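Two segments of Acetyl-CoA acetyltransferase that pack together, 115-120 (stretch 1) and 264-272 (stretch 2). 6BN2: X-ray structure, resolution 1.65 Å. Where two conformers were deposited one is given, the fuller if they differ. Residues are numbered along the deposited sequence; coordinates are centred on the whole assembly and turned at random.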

# COMPACT_ATOMS: atom_id res chain seq x y z
N VAL A 115 17.48 5.35 -4.32
CA VAL A 115 17.34 6.60 -3.58
C VAL A 115 18.45 6.70 -2.55
O VAL A 115 18.97 5.68 -2.06
CB VAL A 115 15.97 6.72 -2.87
CG1 VAL A 115 14.81 6.67 -3.90
CG2 VAL A 115 15.83 5.62 -1.82
N GLU A 116 18.79 7.94 -2.20
CA GLU A 116 19.76 8.23 -1.14
C GLU A 116 19.10 8.72 0.14
O GLU A 116 19.73 8.66 1.20
CB GLU A 116 20.76 9.29 -1.62
CG GLU A 116 21.51 8.90 -2.89
CD GLU A 116 22.52 7.80 -2.65
OE1 GLU A 116 23.44 7.98 -1.80
OE2 GLU A 116 22.40 6.76 -3.32
N ALA A 117 17.86 9.21 0.07
CA ALA A 117 17.16 9.68 1.25
C ALA A 117 15.68 9.44 1.03
O ALA A 117 15.16 9.76 -0.05
CB ALA A 117 17.41 11.18 1.52
N ILE A 118 15.01 8.88 2.04
CA ILE A 118 13.63 8.44 1.89
C ILE A 118 12.95 8.50 3.25
O ILE A 118 13.58 8.27 4.29
CB ILE A 118 13.60 7.02 1.26
CG1 ILE A 118 12.15 6.53 1.07
CG2 ILE A 118 14.42 6.01 2.07
CD1 ILE A 118 12.07 5.32 0.09
N VAL A 119 11.66 8.87 3.24
CA VAL A 119 10.83 8.89 4.45
C VAL A 119 10.01 7.62 4.49
O VAL A 119 9.42 7.22 3.47
CB VAL A 119 9.91 10.12 4.48
CG1 VAL A 119 8.80 9.96 5.53
CG2 VAL A 119 10.71 11.42 4.71
N ALA A 120 9.95 6.98 5.66
CA ALA A 120 9.07 5.82 5.84
C ALA A 120 8.40 5.91 7.20
O ALA A 120 9.03 6.30 8.19
CB ALA A 120 9.84 4.49 5.72
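Stretch 2 264-272: LVLMSKEKM

The carboxylate of Glu116 reaches the start of the helix in stretch 2. Ser268 OG donates a short hydrogen bond to Glu116 OE1, 2.6 Å. The same hydroxyl oxygen caps the helix, accepting from Lys271 N at 3.1 Å from Ser268 OG. One serine side chain thus ties stretch 1 to the first turn of the helix. Glu116 OE1 also lies 4.4 Å from Glu270 OE1, a pair of like charges. Water 1 bridges them, donating to Glu116 OE1 (2.7 Å) and to Glu270 OE1 (3.2 Å).

Before this cap, stretch 2 is extended, part of a strand that begins earlier in the chain, and it runs antiparallel to strand 117-120. The axes approach to 4.7 Å, with a signed crossing angle of 154°. Ala120 pairs with Leu264 and Ile118 with Leu266, each by two backbone hydrogen bonds. Ala120 N to Leu264 O is 2.9 Å and Leu264 N to Ala120 O is 2.7 Å. Ile118 N to Leu266 O is 3.0 Å and Leu266 N to Ile118 O is 2.8 Å. Ser268 N extends the ladder to Glu116 O at 3.1 Å.

Ala117 faces Met267, and Val119 faces Val265, in non-hydrogen-bonded pairs. Their CA atoms come closer, 4.5 Å for Ala117 to Met267 and 4.6 Å for Val119 to Val265. CA-H...O contacts accompany them, such as Val119 CA to Leu264 O at 3.3 Å.

Side chains alternate between the sheet faces. Ala117, Val119, Val265 and Met267 share one face; Val119 CG2 meets Val265 CG2 at 4.1 Å and Ala117 CB meets Met267 CG at 4.0 Å. Ile118, Ala120, Leu264 and Leu266 share the other, where Ile118 CG2 touches Leu266 CB at 3.7 Å.

The helix begins at Lys269. Its Lys271 CB packs 3.8 Å from Glu116 CB.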

# COMPACT_ATOMS: atom_id res chain seq x y z
N LEU A 264 10.15 8.08 9.95
CA LEU A 264 11.60 7.96 10.01
C LEU A 264 12.20 8.47 8.71
O LEU A 264 11.59 8.37 7.64
CB LEU A 264 12.04 6.50 10.25
CG LEU A 264 11.58 5.79 11.52
CD1 LEU A 264 10.13 5.33 11.46
CD2 LEU A 264 12.49 4.56 11.74
N VAL A 265 13.40 9.01 8.80
CA VAL A 265 14.16 9.35 7.61
C VAL A 265 15.33 8.38 7.51
O VAL A 265 16.09 8.22 8.48
CB VAL A 265 14.67 10.80 7.64
CG1 VAL A 265 15.52 11.04 6.39
CG2 VAL A 265 13.49 11.81 7.68
N LEU A 266 15.44 7.71 6.36
CA LEU A 266 16.50 6.77 6.05
C LEU A 266 17.47 7.39 5.05
O LEU A 266 17.04 8.10 4.13
CB LEU A 266 15.92 5.49 5.45
CG LEU A 266 15.63 4.28 6.34
CD1 LEU A 266 14.93 4.66 7.60
CD2 LEU A 266 14.82 3.26 5.54
N MET A 267 18.75 7.08 5.18
CA MET A 267 19.74 7.61 4.25
C MET A 267 20.84 6.59 4.00
O MET A 267 21.16 5.77 4.86
CB MET A 267 20.42 8.88 4.77
CG MET A 267 19.59 10.12 4.64
SD MET A 267 20.47 11.57 5.20
CE MET A 267 19.12 12.76 5.09
N SER A 268 21.45 6.71 2.82
CA SER A 268 22.72 6.05 2.56
C SER A 268 23.84 6.70 3.37
O SER A 268 23.73 7.84 3.84
CB SER A 268 23.06 6.12 1.08
OG SER A 268 23.34 7.47 0.71
N LYS A 269 24.94 5.96 3.51
CA LYS A 269 26.13 6.50 4.16
C LYS A 269 26.62 7.75 3.44
O LYS A 269 26.94 8.77 4.07
CB LYS A 269 27.22 5.43 4.19
CG LYS A 269 28.55 5.89 4.81
CD LYS A 269 29.46 4.70 5.06
CE LYS A 269 30.81 5.12 5.60
NZ LYS A 269 31.61 5.80 4.54
N GLU A 270 26.70 7.69 2.11
CA GLU A 270 27.24 8.81 1.35
C GLU A 270 26.39 10.06 1.55
O GLU A 270 26.92 11.15 1.76
CB GLU A 270 27.33 8.42 -0.12
CG GLU A 270 27.87 9.49 -1.03
CD GLU A 270 27.87 9.05 -2.49
OE1 GLU A 270 27.69 7.83 -2.74
OE2 GLU A 270 28.04 9.91 -3.37
N LYS A 271 25.06 9.90 1.54
CA LYS A 271 24.19 11.06 1.69
C LYS A 271 24.26 11.65 3.09
O LYS A 271 24.36 12.87 3.25
CB LYS A 271 22.75 10.67 1.31
CG LYS A 271 21.70 11.77 1.52
CD LYS A 271 21.96 13.06 0.76
CE LYS A 271 21.84 12.92 -0.75
NZ LYS A 271 21.81 14.27 -1.42
N MET A 272 24.20 10.81 4.13
CA MET A 272 24.24 11.39 5.47
C MET A 272 25.58 12.06 5.75
O MET A 272 25.61 13.11 6.40
CB MET A 272 23.91 10.34 6.54
CG MET A 272 25.03 9.40 6.89
SD MET A 272 24.48 8.13 8.06
CE MET A 272 26.06 7.30 8.30
O HOH W 1 25.27 5.96 -1.97